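Local coordinates for prolyl 4-hydroxylase alpha subunit Fe(2+) 2OG dioxygenase domain-containing protein (Burkholderia ambifaria, PDB 3W20) that probably oxidises N-substituted L-amino acids as a metal- and 2-oxoglutarate-dependent dioxygenase of the double-stranded beta-helix fold, at residues A[192-197]-A[227-232]; A[28-33]-A[176-181]; A[95-100]-A[133-138]; A[111-116]-A[258-263]; A[185-190]-A[249-254]. One frame throughout, in Å; residues are numbered along the deposited sequence.

How the interactions relate
The contacts lie in and around the double-stranded beta-helix that holds the zinc ion. Interactions 2 and 4 meet where strands 178-185 and 255-265 lie side by side, with Leu262 N 2.8 Å from Leu178 O. Interaction 3 touches interaction 4 through Ala138 and Leu260. Interaction 1 meets interaction 2 where Met193 SE packs on Phe181 CE2, and interaction 5 through the salt bridge between Lys231 and Glu249. Interaction 1 is nearest the metal, with the Met193 side chain about 7 Å from zinc. Interactions 1, 4 and 5 all border residues of the 2-oxoglutarate site. Interactions 1 and 3 lie far apart, about 29 Å between centres.

Interaction 1 of 5, residues A[192-197]-A[227-232]; sequences GMVMWD and KIMLKP
Met193 pairs with Leu230, and Met195 with Ile228, as hydrogen-bonded antiparallel pairs with two backbone bonds each. Val194 with Met229 and Trp196 with Lys227 form the non-hydrogen-bonded pairs. The axes of the two strands come within 4.6 Å. Met193 N donates to Leu230 O at 2.9 Å, and Leu230 N returns a bond to Met193 O at 2.8 Å.

Apolar packing carries the face with Met193, Met195, Ile228 and Leu230. Met195 is a selenomethionine, extended as far as SE. Its last torsion, chi3 75°, brings CE beside Ile228. Met195 CE and Ile228 CD1 are 3.5 Å apart, a tight fit for two methyl groups. Phe240 of strand 236-241 packs against Met193 and Met195.

The face with Val194, Trp196, Lys227 and Met229 is more open to solvent. Val194 CG1 touches Lys227 CD at 3.8 Å, and Val194 CG2 packs on Met229 CG. Lys227 CB sits over the five-membered ring of Trp196, 4.2 Å from its centroid, in a CH-pi contact. The Lys227 chain is extended beyond CG and runs beside the indole.

Beyond the end of strand 227-230, the ammonium of Lys231 forms a salt bridge with Glu249. Strand 246-248 pairs with the other edge of strand 193-196, which makes a three-stranded antiparallel sheet. Strand 246-248 carries the zinc ligand His246, and the Met193 side chain lies about 4 Å from that of His246. The arrangement is that of the smaller sheet of a double-stranded beta-helix, next to the metal site.

Interaction 2 of 5, residues A[28-33]-A[176-181]; sequences HALDAD and RQLGGF
Leu30, Asp31 and Asp33 meet Arg176 and Leu178 in a mixed contact of charge, water and apolar packing. It joins the C-terminal end of helix 23-31 to the start of strand 178-185. No direct hydrogen bond crosses it. The Asp33 carboxylate lies flat over the Arg176 guanidinium, their planes 8° apart. Asp33 CG sits 3.6 Å above the centre of that group. Asp33 OD1 is also 3.6 Å from Arg176 NH2, but no N-H points at it, so this salt bridge rests on charge alone. Each group has a partner outside: Arg176 NH2 bonds to Gln241 OE1, and Asp33 OD1 accepts from Gln241 NE2 and pairs with Arg11.

Asp33 closes the helix in a Schellman motif, with positive phi. The strand that follows Arg176 belongs to the large sheet of the double-stranded beta-helix.

With CG anti to the backbone N (chi1 -170°), the Asp31 carboxylate meets a water that donates to Asp31 OD1 at 2.7 Å and to Arg176 O at 2.6 Å. Asp31 OD2 is held by His264 ND1. Arg176 CG packs against Asp31 O at 3.3 Å. Deeper in, Leu178 CD2 touches Leu30 CB at 3.7 Å.

Interaction 3 of 5, residues A[95-100]-A[133-138]; sequences EYFGIA and VEFLLA
Tyr96 has CG anti to the backbone N (chi1 -180°), while in Phe97 CG is anti to the carbonyl carbon (chi1 -73°). These two torsions start both rings of helix 87-107 toward Phe135. Phe97 and Phe135 form a T-shaped (edge-to-face) pair with planes at 81°. Their centroids are 5.0 Å apart. Phe97 CE1 lies over the centre of the Phe135 ring, and CZ reaches the same face. Tyr96 comes to the edge of that ring, with its OH 3.4 Å from Phe135 CD1. Within the helix, Tyr96 CD2 covers the centre of one Phe97 face. The three rings make an aromatic cluster.

Ala100 CB fits against the backbone, 3.4 Å from Glu134 O. Tyr96 CZ packs on Leu136 CB at 3.8 Å. One water donates to Phe97 O and to Glu134 O, each at 2.7 Å, and so ties the helix to residues 133-138.

Leu136 N gives a weak hydrogen bond to Tyr96 OH at 3.1 Å. The same hydroxyl bonds to the terminal carboxylate of Asp273. Phe97 and Val133 also pack on Ala94 of the second subunit, so the cluster borders the dimer interface. The chemistry is mainly aromatic and apolar. The buried Tyr96 hydroxyl has polar partners, which probably offsets the cost of burying it.

Interaction 4 of 5, residues A[111-116]-A[258-263]; sequences RFVRLF and MGLFLI
The axis of helix 111-116 passes 9.5 Å from that of strand 258-263, their N-to-C directions 32° apart, and side chains, Phe112 and Phe116 foremost, bridge the gap. No hydrogen bond crosses it. In Phe112, CG is anti to the backbone N (chi1 -179°), which starts the ring toward the strand. Met258, a selenomethionine, runs antiparallel alongside it. Its CG lies over one face of the ring, offset toward the rim and 3.8 Å from the centroid. Met258 SE is beside the ring base, 3.5 Å from Phe112 CB, and makes an oblique Met-aromatic contact. The tip of the ring reaches the strand backbone, with Phe112 CZ 3.4 Å from Met258 O and 3.6 Å from Gly259 CA.

Leu260 touches both phenylalanines. Its CD2 meets Phe112 CE2 at 3.8 Å and Phe116 CD2 at 4.0 Å. Its CD1 sits over a face of the Phe116 ring as a CH-pi contact. Leu262 CD1 touches Phe116 CD1, 3.9 Å away. Phe112 CE1 lies at the edge of the Phe116 ring, in its plane.

The strand is part of the large sheet of the double-stranded beta-helix, hydrogen-bonded to strand 178-185 and to strand 139-143. Gly259 lies beside Arg141 of the 2-oxoglutarate site. Met271 of strand 268-272 packs on Val113, Phe116 and Leu262. Helix 23-31 adds Ile27 against Leu262, and helix 48-52 adds Trp52 against Met258.

Interaction 5 of 5, residues A[185-190]-A[249-254]; sequences QGADND and ERCTST
Asn189 grips the backbone of Arg250 and Thr252 with both ends of its amide. Its CG lies between the backbone N and the carbonyl carbon (chi1 68°), which starts the amide toward residues 250-252. Asn189 ND2 donates to Arg250 O at 2.8 Å in a nearly straight bond (172°), and the acceptor lies in the amide plane. Thr252 N donates to Asn189 OD1 at 3.1 Å, coming from well above the carbonyl plane. Together these bonds fix the rotation of the amide.

Asn189 sits in a type I beta turn from Ala187 to Asp190, closed by Asp190 N on Ala187 O. The turn links strands 178-185 and 193-196 of the double-stranded beta-helix. A weak bond runs from Asn189 N to Thr252 OG1 at 2.9 Å. Asp188 N also bonds to Ser253 OG, but the position of that hydroxyl is doubtful.

Glu249 OE1, the partner of Lys231, also accepts from Gly192 N. Thr254 OG1 bonds to Glu144.

Farther out, Gln185 CG rests on Thr254 O at 3.4 Å. The side chain of Cys251 is about 4 Å from those of Tyr143 and Arg255, two residues of the 2-oxoglutarate site. Ala187 CB packs on Cys251 CB at 3.7 Å and comes within 3.4 Å of Ser253 O.

Interaction 1 of 5, residues A[192-197]-A[227-232]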
# COMPACT_ATOMS: atom_id res chain seq x y z
N GLY A 192 31.58 -10.25 8.40
CA GLY A 192 30.70 -9.97 9.54
C GLY A 192 30.25 -8.53 9.43
O GLY A 192 30.00 -8.07 8.37
N MSE A 193 30.12 -7.86 10.58
CA MSE A 193 29.49 -6.53 10.68
C MSE A 193 30.37 -5.63 11.49
O MSE A 193 30.88 -6.05 12.56
CB MSE A 193 28.09 -6.65 11.36
CG MSE A 193 27.44 -5.29 11.29
SE MSE A 193 25.65 -5.60 12.16
CE MSE A 193 25.65 -4.17 13.36
N VAL A 194 30.55 -4.41 11.04
CA VAL A 194 31.23 -3.41 11.85
C VAL A 194 30.13 -2.38 12.29
O VAL A 194 29.25 -2.02 11.50
CB VAL A 194 32.31 -2.70 11.05
CG1 VAL A 194 32.92 -1.64 11.91
CG2 VAL A 194 33.35 -3.76 10.66
N MSE A 195 30.19 -1.94 13.54
CA MSE A 195 29.20 -0.99 14.06
C MSE A 195 30.01 0.14 14.73
O MSE A 195 30.87 -0.14 15.63
CB MSE A 195 28.24 -1.76 15.05
CG MSE A 195 27.40 -0.67 15.65
SE MSE A 195 26.06 -1.63 16.82
CE MSE A 195 26.99 -2.17 18.30
N TRP A 196 29.80 1.42 14.28
CA TRP A 196 30.45 2.51 14.91
C TRP A 196 29.61 3.29 15.92
O TRP A 196 28.37 3.32 15.85
CB TRP A 196 30.85 3.52 13.85
CG TRP A 196 31.89 3.02 12.84
CD1 TRP A 196 33.28 3.23 12.86
CD2 TRP A 196 31.65 2.27 11.61
NE1 TRP A 196 33.88 2.67 11.75
CE2 TRP A 196 32.97 2.10 10.95
CE3 TRP A 196 30.53 1.84 10.95
CZ2 TRP A 196 33.10 1.41 9.75
CZ3 TRP A 196 30.68 1.13 9.75
CH2 TRP A 196 31.93 0.97 9.14
N ASP A 197 30.31 3.95 16.86
CA ASP A 197 29.68 4.87 17.82
C ASP A 197 29.43 6.23 17.17
O ASP A 197 30.07 7.30 17.45
CB ASP A 197 30.53 4.88 19.11
CG ASP A 197 30.06 5.89 20.10
OD1 ASP A 197 28.85 6.16 20.14
OD2 ASP A 197 30.94 6.48 20.76
N LYS A 227 34.62 1.48 17.41
CA LYS A 227 33.88 0.50 16.64
C LYS A 227 33.84 -0.86 17.32
O LYS A 227 34.79 -1.22 18.05
CB LYS A 227 34.33 0.43 15.15
CG LYS A 227 35.57 -0.34 14.94
CD LYS A 227 36.07 -0.18 13.50
CE LYS A 227 37.47 -0.76 13.54
NZ LYS A 227 38.07 -0.71 12.17
N ILE A 228 32.76 -1.60 17.09
CA ILE A 228 32.59 -2.99 17.53
C ILE A 228 32.59 -3.79 16.27
O ILE A 228 31.77 -3.55 15.35
CB ILE A 228 31.22 -3.12 18.19
CG1 ILE A 228 31.24 -2.33 19.49
CG2 ILE A 228 30.92 -4.58 18.46
CD1 ILE A 228 29.89 -2.32 20.20
N MSE A 229 33.57 -4.72 16.13
CA MSE A 229 33.52 -5.70 15.02
C MSE A 229 32.90 -7.03 15.45
O MSE A 229 33.27 -7.61 16.43
CB MSE A 229 34.92 -5.87 14.36
CG MSE A 229 35.28 -4.58 13.61
SE MSE A 229 37.15 -4.69 12.98
CE MSE A 229 37.04 -6.49 12.20
N LEU A 230 31.87 -7.48 14.70
CA LEU A 230 31.13 -8.67 15.04
C LEU A 230 31.30 -9.67 13.88
O LEU A 230 31.42 -9.22 12.74
CB LEU A 230 29.63 -8.29 15.06
CG LEU A 230 29.15 -7.34 16.15
CD1 LEU A 230 27.65 -7.14 16.03
CD2 LEU A 230 29.47 -7.98 17.49
N LYS A 231 31.42 -10.96 14.19
CA LYS A 231 31.46 -11.99 13.15
C LYS A 231 30.43 -13.04 13.54
O LYS A 231 30.77 -14.10 14.10
CB LYS A 231 32.86 -12.68 13.13
CG LYS A 231 34.08 -11.81 12.82
CD LYS A 231 34.17 -11.37 11.37
CE LYS A 231 35.63 -10.98 11.02
NZ LYS A 231 35.83 -10.52 9.63
N PRO A 232 29.15 -12.75 13.34
CA PRO A 232 28.11 -13.68 13.79
C PRO A 232 28.24 -14.99 12.93
O PRO A 232 28.51 -14.91 11.71
CB PRO A 232 26.78 -12.94 13.49
CG PRO A 232 27.16 -11.53 13.25
CD PRO A 232 28.59 -11.53 12.74

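Interaction 2 of 5, residues A[28-33]-A[176-181]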
# COMPACT_ATOMS: atom_id res chain seq x y z
N HIS A 28 15.17 -6.31 26.24
CA HIS A 28 15.05 -5.25 27.31
C HIS A 28 16.36 -4.52 27.58
O HIS A 28 16.34 -3.28 27.88
CB HIS A 28 14.52 -5.91 28.61
CG HIS A 28 14.43 -4.96 29.79
ND1 HIS A 28 15.51 -4.62 30.55
CD2 HIS A 28 13.33 -4.29 30.35
CE1 HIS A 28 15.13 -3.74 31.50
NE2 HIS A 28 13.79 -3.58 31.42
N ALA A 29 17.50 -5.24 27.59
CA ALA A 29 18.75 -4.57 27.86
C ALA A 29 19.03 -3.59 26.75
O ALA A 29 19.50 -2.49 27.02
CB ALA A 29 19.92 -5.57 28.09
N LEU A 30 18.73 -3.98 25.50
CA LEU A 30 19.01 -3.04 24.41
C LEU A 30 18.09 -1.81 24.53
O LEU A 30 18.50 -0.67 24.28
CB LEU A 30 18.84 -3.73 23.06
CG LEU A 30 20.02 -4.71 22.84
CD1 LEU A 30 19.59 -5.80 21.85
CD2 LEU A 30 21.14 -3.92 22.23
N ASP A 31 16.84 -2.08 24.87
CA ASP A 31 15.84 -0.98 24.83
C ASP A 31 16.16 -0.05 26.00
O ASP A 31 15.80 1.13 25.96
CB ASP A 31 14.49 -1.61 25.04
CG ASP A 31 13.34 -0.67 24.80
OD1 ASP A 31 13.27 0.03 23.81
OD2 ASP A 31 12.52 -0.58 25.73
N ALA A 32 16.78 -0.60 27.05
CA ALA A 32 17.23 0.23 28.17
C ALA A 32 18.54 0.97 27.90
O ALA A 32 19.10 1.64 28.79
CB ALA A 32 17.39 -0.64 29.43
N ASP A 33 19.07 0.88 26.71
CA ASP A 33 20.37 1.42 26.43
C ASP A 33 21.47 0.86 27.33
O ASP A 33 22.40 1.58 27.71
CB ASP A 33 20.39 2.99 26.36
CG ASP A 33 21.57 3.55 25.62
OD1 ASP A 33 22.20 2.90 24.73
OD2 ASP A 33 21.97 4.70 25.97
N ARG A 176 15.94 3.64 20.36
CA ARG A 176 16.37 2.29 20.59
C ARG A 176 15.88 1.31 19.51
O ARG A 176 15.68 0.12 19.80
CB ARG A 176 15.99 1.78 22.00
CG ARG A 176 16.44 2.72 23.13
CD ARG A 176 17.96 3.04 23.08
NE ARG A 176 18.15 4.39 23.64
CZ ARG A 176 19.17 5.19 23.32
NH1 ARG A 176 19.23 6.38 23.86
NH2 ARG A 176 20.17 4.81 22.53
N GLN A 177 15.60 1.80 18.29
CA GLN A 177 15.14 0.86 17.22
C GLN A 177 16.20 -0.26 17.14
O GLN A 177 17.41 0.04 17.11
CB GLN A 177 15.09 1.60 15.90
CG GLN A 177 14.74 0.66 14.69
CD GLN A 177 14.49 1.44 13.40
OE1 GLN A 177 13.83 2.48 13.42
NE2 GLN A 177 14.87 0.83 12.27
N LEU A 178 15.74 -1.53 17.05
CA LEU A 178 16.72 -2.63 17.00
C LEU A 178 16.69 -3.27 15.65
O LEU A 178 15.59 -3.41 15.09
CB LEU A 178 16.39 -3.69 18.05
CG LEU A 178 16.27 -3.06 19.43
CD1 LEU A 178 15.90 -4.21 20.38
CD2 LEU A 178 17.56 -2.29 19.87
N GLY A 179 17.85 -3.73 15.17
CA GLY A 179 17.86 -4.70 14.05
C GLY A 179 18.08 -6.08 14.70
O GLY A 179 18.74 -6.18 15.76
N GLY A 180 17.51 -7.13 14.10
CA GLY A 180 17.71 -8.49 14.63
C GLY A 180 17.92 -9.35 13.40
O GLY A 180 17.02 -9.37 12.49
N PHE A 181 19.06 -10.07 13.29
CA PHE A 181 19.14 -11.00 12.14
C PHE A 181 19.82 -12.28 12.58
O PHE A 181 20.77 -12.26 13.43
CB PHE A 181 19.89 -10.36 10.94
CG PHE A 181 21.36 -9.98 11.23
CD1 PHE A 181 22.40 -10.88 10.96
CD2 PHE A 181 21.69 -8.71 11.78
CE1 PHE A 181 23.74 -10.53 11.22
CE2 PHE A 181 23.01 -8.37 12.04
CZ PHE A 181 24.08 -9.26 11.77
O HOH W 1 13.58 -0.66 21.21

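Interaction 3 of 5, residues A[95-100]-A[133-138]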
# COMPACT_ATOMS: atom_id res chain seq x y z
N GLU A 95 3.16 -0.52 -3.66
CA GLU A 95 3.81 -1.86 -3.79
C GLU A 95 4.17 -2.45 -2.46
O GLU A 95 3.83 -3.62 -2.12
CB GLU A 95 5.09 -1.86 -4.69
CG GLU A 95 4.87 -1.61 -6.17
CD GLU A 95 6.26 -1.63 -6.84
OE1 GLU A 95 6.97 -2.68 -6.77
OE2 GLU A 95 6.65 -0.59 -7.34
N TYR A 96 4.76 -1.61 -1.62
CA TYR A 96 5.21 -2.10 -0.32
C TYR A 96 4.05 -2.62 0.52
O TYR A 96 4.11 -3.78 1.02
CB TYR A 96 5.94 -0.99 0.43
CG TYR A 96 6.44 -1.45 1.80
CD1 TYR A 96 7.64 -2.14 1.96
CD2 TYR A 96 5.70 -1.15 2.93
CE1 TYR A 96 8.07 -2.53 3.26
CE2 TYR A 96 6.12 -1.52 4.22
CZ TYR A 96 7.29 -2.21 4.36
OH TYR A 96 7.68 -2.58 5.63
N PHE A 97 3.03 -1.82 0.65
CA PHE A 97 1.90 -2.21 1.53
C PHE A 97 1.01 -3.25 0.89
O PHE A 97 0.48 -4.09 1.61
CB PHE A 97 1.13 -0.98 2.01
CG PHE A 97 1.94 -0.24 3.04
CD1 PHE A 97 2.06 -0.73 4.34
CD2 PHE A 97 2.62 0.91 2.66
CE1 PHE A 97 2.86 -0.05 5.27
CE2 PHE A 97 3.44 1.58 3.56
CZ PHE A 97 3.52 1.10 4.87
N GLY A 98 0.94 -3.24 -0.42
CA GLY A 98 0.13 -4.25 -1.17
C GLY A 98 0.80 -5.61 -1.02
O GLY A 98 0.14 -6.66 -0.80
N ILE A 99 2.10 -5.63 -1.07
CA ILE A 99 2.85 -6.91 -0.95
C ILE A 99 2.78 -7.44 0.47
O ILE A 99 2.58 -8.63 0.69
CB ILE A 99 4.32 -6.77 -1.39
CG1 ILE A 99 4.37 -6.63 -2.92
CG2 ILE A 99 5.18 -7.98 -1.04
CD1 ILE A 99 5.75 -6.24 -3.39
N ALA A 100 2.92 -6.55 1.44
CA ALA A 100 3.09 -7.02 2.82
C ALA A 100 1.87 -7.88 3.20
O ALA A 100 1.94 -8.88 3.90
CB ALA A 100 3.15 -5.85 3.77
N VAL A 133 -3.16 -1.28 8.35
CA VAL A 133 -2.59 -2.23 7.40
C VAL A 133 -1.13 -2.40 7.88
O VAL A 133 -0.58 -1.53 8.56
CB VAL A 133 -2.71 -1.73 5.96
CG1 VAL A 133 -4.16 -1.27 5.65
CG2 VAL A 133 -1.69 -0.68 5.63
N GLU A 134 -0.57 -3.53 7.56
CA GLU A 134 0.69 -3.98 8.16
C GLU A 134 1.84 -3.61 7.23
O GLU A 134 1.74 -3.68 6.01
CB GLU A 134 0.69 -5.49 8.33
CG GLU A 134 -0.42 -5.94 9.31
CD GLU A 134 -0.44 -7.45 9.48
OE1 GLU A 134 0.08 -8.20 8.64
OE2 GLU A 134 -0.98 -7.87 10.51
N PHE A 135 2.94 -3.24 7.88
CA PHE A 135 4.25 -3.26 7.26
C PHE A 135 4.67 -4.71 7.01
O PHE A 135 4.17 -5.68 7.67
CB PHE A 135 5.23 -2.65 8.23
CG PHE A 135 5.16 -1.10 8.29
CD1 PHE A 135 6.18 -0.31 7.75
CD2 PHE A 135 4.11 -0.47 8.91
CE1 PHE A 135 6.09 1.10 7.81
CE2 PHE A 135 4.02 0.92 8.97
CZ PHE A 135 5.01 1.70 8.44
N LEU A 136 5.57 -4.88 6.04
CA LEU A 136 6.18 -6.16 5.80
C LEU A 136 6.82 -6.65 7.12
O LEU A 136 7.47 -5.85 7.84
CB LEU A 136 7.28 -6.02 4.72
CG LEU A 136 8.15 -7.25 4.54
CD1 LEU A 136 7.20 -8.28 3.91
CD2 LEU A 136 9.30 -7.01 3.59
N LEU A 137 6.74 -7.96 7.43
CA LEU A 137 7.29 -8.42 8.75
C LEU A 137 8.79 -8.67 8.81
O LEU A 137 9.44 -8.42 9.85
CB LEU A 137 6.57 -9.71 9.25
CG LEU A 137 5.33 -9.42 10.07
CD1 LEU A 137 4.44 -10.71 10.15
CD2 LEU A 137 5.76 -9.03 11.52
N ALA A 138 9.34 -9.22 7.74
CA ALA A 138 10.73 -9.77 7.84
C ALA A 138 11.12 -10.19 6.43
O ALA A 138 10.25 -10.32 5.58
CB ALA A 138 10.86 -10.93 8.84
O HOH W 2 -0.27 -3.93 4.17

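Interaction 4 of 5, residues A[111-116]-A[258-263]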
# COMPACT_ATOMS: atom_id res chain seq x y z
N ARG A 111 9.15 -19.67 12.30
CA ARG A 111 9.84 -19.77 13.57
C ARG A 111 10.62 -18.52 13.93
O ARG A 111 10.64 -18.05 15.10
CB ARG A 111 10.79 -20.92 13.54
CG ARG A 111 10.94 -21.35 14.96
CD ARG A 111 11.39 -22.76 14.99
NE ARG A 111 11.99 -23.00 16.31
CZ ARG A 111 12.62 -24.11 16.62
NH1 ARG A 111 12.77 -25.05 15.69
NH2 ARG A 111 13.15 -24.26 17.81
N PHE A 112 11.19 -17.92 12.89
CA PHE A 112 11.94 -16.67 13.06
C PHE A 112 11.05 -15.54 13.61
O PHE A 112 11.46 -14.88 14.56
CB PHE A 112 12.64 -16.26 11.74
CG PHE A 112 13.43 -14.97 11.89
CD1 PHE A 112 14.54 -14.93 12.69
CD2 PHE A 112 13.01 -13.81 11.27
CE1 PHE A 112 15.26 -13.72 12.85
CE2 PHE A 112 13.72 -12.60 11.44
CZ PHE A 112 14.82 -12.55 12.22
N VAL A 113 9.89 -15.30 13.02
CA VAL A 113 9.01 -14.18 13.44
C VAL A 113 8.46 -14.56 14.82
O VAL A 113 8.46 -13.74 15.72
CB VAL A 113 7.93 -13.86 12.42
CG1 VAL A 113 6.89 -12.85 12.97
CG2 VAL A 113 8.52 -13.26 11.19
N ARG A 114 8.10 -15.84 15.00
CA ARG A 114 7.57 -16.30 16.28
C ARG A 114 8.58 -16.14 17.43
O ARG A 114 8.20 -15.93 18.58
CB ARG A 114 7.06 -17.73 16.17
CG ARG A 114 5.74 -17.86 15.46
CD ARG A 114 5.38 -19.34 15.34
NE ARG A 114 4.13 -19.42 14.60
CZ ARG A 114 2.92 -19.53 15.15
NH1 ARG A 114 2.76 -19.67 16.47
NH2 ARG A 114 1.86 -19.51 14.35
N LEU A 115 9.88 -16.17 17.15
CA LEU A 115 10.87 -15.86 18.17
C LEU A 115 10.56 -14.58 18.90
O LEU A 115 10.52 -14.52 20.13
CB LEU A 115 12.27 -15.83 17.55
CG LEU A 115 13.51 -16.22 18.29
CD1 LEU A 115 13.36 -17.62 18.90
CD2 LEU A 115 14.61 -16.17 17.24
N PHE A 116 10.25 -13.53 18.14
CA PHE A 116 9.89 -12.28 18.73
C PHE A 116 8.45 -12.17 19.13
O PHE A 116 8.19 -11.59 20.20
CB PHE A 116 10.24 -11.17 17.68
CG PHE A 116 11.67 -11.21 17.30
CD1 PHE A 116 12.61 -10.62 18.15
CD2 PHE A 116 12.11 -11.91 16.20
CE1 PHE A 116 13.97 -10.64 17.82
CE2 PHE A 116 13.46 -11.95 15.86
CZ PHE A 116 14.38 -11.34 16.68
N MSE A 258 18.30 -14.03 7.97
CA MSE A 258 16.91 -13.69 7.99
C MSE A 258 16.84 -12.54 8.94
O MSE A 258 17.42 -12.64 10.03
CB MSE A 258 16.40 -14.92 8.85
CG MSE A 258 15.01 -15.29 8.66
SE MSE A 258 15.11 -17.13 9.42
CE MSE A 258 15.88 -17.91 7.94
N GLY A 259 16.14 -11.46 8.64
CA GLY A 259 16.10 -10.36 9.68
C GLY A 259 14.82 -9.51 9.73
O GLY A 259 13.96 -9.54 8.86
N LEU A 260 14.72 -8.72 10.78
CA LEU A 260 13.68 -7.71 10.83
C LEU A 260 14.20 -6.58 11.74
O LEU A 260 15.36 -6.61 12.16
CB LEU A 260 12.42 -8.32 11.41
CG LEU A 260 12.48 -9.14 12.68
CD1 LEU A 260 12.64 -8.33 14.00
CD2 LEU A 260 11.19 -10.02 12.76
N PHE A 261 13.32 -5.60 11.98
CA PHE A 261 13.60 -4.55 12.94
C PHE A 261 12.46 -4.49 13.95
O PHE A 261 11.29 -4.90 13.70
CB PHE A 261 13.67 -3.20 12.17
CG PHE A 261 14.85 -3.14 11.26
CD1 PHE A 261 16.10 -2.66 11.74
CD2 PHE A 261 14.72 -3.54 9.91
CE1 PHE A 261 17.23 -2.60 10.91
CE2 PHE A 261 15.85 -3.48 9.06
CZ PHE A 261 17.10 -3.07 9.56
N LEU A 262 12.78 -3.92 15.10
CA LEU A 262 11.82 -3.76 16.18
C LEU A 262 11.79 -2.33 16.68
O LEU A 262 12.81 -1.73 16.82
CB LEU A 262 12.30 -4.63 17.35
CG LEU A 262 12.21 -6.15 17.17
CD1 LEU A 262 13.17 -6.77 18.19
CD2 LEU A 262 10.79 -6.66 17.39
N ILE A 263 10.61 -1.78 16.95
CA ILE A 263 10.49 -0.58 17.74
C ILE A 263 9.51 -0.78 18.90
O ILE A 263 8.57 -1.55 18.80
CB ILE A 263 10.02 0.66 16.91
CG1 ILE A 263 8.77 0.33 16.06
CG2 ILE A 263 11.19 1.05 16.02
CD1 ILE A 263 8.25 1.59 15.32

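Interaction 5 of 5, residues A[185-190]-A[249-254]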
# COMPACT_ATOMS: atom_id res chain seq x y z
N GLN A 185 23.79 -19.08 6.78
CA GLN A 185 25.04 -19.50 6.07
C GLN A 185 26.08 -18.41 6.09
O GLN A 185 25.80 -17.28 5.65
CB GLN A 185 24.66 -19.85 4.60
CG GLN A 185 25.85 -20.19 3.70
CD GLN A 185 25.43 -20.69 2.32
OE1 GLN A 185 24.33 -20.45 1.85
NE2 GLN A 185 26.34 -21.39 1.67
N GLY A 186 27.30 -18.73 6.53
CA GLY A 186 28.33 -17.68 6.64
C GLY A 186 29.19 -17.71 5.40
O GLY A 186 29.28 -18.76 4.75
N ALA A 187 29.78 -16.57 5.04
CA ALA A 187 30.67 -16.46 3.88
C ALA A 187 31.98 -17.19 4.20
O ALA A 187 32.37 -17.34 5.39
CB ALA A 187 30.93 -14.97 3.56
N ASP A 188 32.67 -17.63 3.13
CA ASP A 188 33.96 -18.35 3.25
C ASP A 188 34.99 -17.55 4.07
O ASP A 188 35.69 -18.11 4.94
CB ASP A 188 34.55 -18.72 1.87
CG ASP A 188 33.88 -19.96 1.24
OD1 ASP A 188 33.37 -20.81 1.99
OD2 ASP A 188 33.86 -20.07 -0.02
N ASN A 189 35.05 -16.25 3.79
CA ASN A 189 35.95 -15.34 4.51
C ASN A 189 35.41 -14.87 5.85
O ASN A 189 36.00 -13.95 6.45
CB ASN A 189 36.27 -14.13 3.66
CG ASN A 189 35.06 -13.21 3.44
OD1 ASN A 189 33.91 -13.67 3.45
ND2 ASN A 189 35.31 -11.91 3.25
N ASP A 190 34.29 -15.45 6.31
CA ASP A 190 33.73 -15.13 7.60
C ASP A 190 33.25 -13.65 7.72
O ASP A 190 33.36 -13.04 8.83
CB ASP A 190 34.72 -15.49 8.71
CG ASP A 190 34.06 -15.64 10.08
OD1 ASP A 190 32.82 -15.76 10.14
OD2 ASP A 190 34.78 -15.63 11.11
N GLU A 249 30.77 -6.63 5.94
CA GLU A 249 32.02 -6.71 5.21
C GLU A 249 31.79 -7.40 3.85
O GLU A 249 30.93 -8.27 3.76
CB GLU A 249 33.04 -7.58 5.94
CG GLU A 249 33.46 -7.23 7.33
CD GLU A 249 34.42 -8.31 7.76
OE1 GLU A 249 34.01 -9.18 8.56
OE2 GLU A 249 35.56 -8.37 7.19
N ARG A 250 32.57 -7.02 2.85
CA ARG A 250 32.71 -7.85 1.64
C ARG A 250 32.61 -9.38 1.91
O ARG A 250 33.36 -9.92 2.77
CB ARG A 250 34.06 -7.52 0.98
CG ARG A 250 34.75 -8.79 0.50
CD ARG A 250 35.15 -8.82 -0.95
NE ARG A 250 36.56 -8.50 -1.13
CZ ARG A 250 37.04 -7.26 -1.16
NH1 ARG A 250 36.21 -6.23 -0.98
NH2 ARG A 250 38.33 -7.04 -1.36
N CYS A 251 31.74 -10.11 1.22
CA CYS A 251 31.70 -11.58 1.36
C CYS A 251 32.47 -12.22 0.19
O CYS A 251 32.38 -11.71 -0.92
CB CYS A 251 30.27 -12.13 1.35
SG CYS A 251 29.25 -11.15 2.51
N THR A 252 33.13 -13.33 0.46
CA THR A 252 33.84 -14.09 -0.60
C THR A 252 32.96 -15.19 -1.16
O THR A 252 33.19 -15.66 -2.29
CB THR A 252 35.18 -14.68 -0.16
OG1 THR A 252 35.03 -15.53 0.98
CG2 THR A 252 36.21 -13.56 0.08
N SER A 253 31.97 -15.65 -0.38
CA SER A 253 30.98 -16.59 -0.92
C SER A 253 29.61 -16.26 -0.32
O SER A 253 29.48 -15.33 0.49
CB SER A 253 31.37 -18.02 -0.65
OG SER A 253 31.58 -18.27 0.74
N THR A 254 28.61 -17.04 -0.71
CA THR A 254 27.24 -16.77 -0.27
C THR A 254 27.06 -16.74 1.27
O THR A 254 27.45 -17.68 2.00
CB THR A 254 26.22 -17.71 -0.97
OG1 THR A 254 26.43 -17.65 -2.40
CG2 THR A 254 24.79 -17.24 -0.66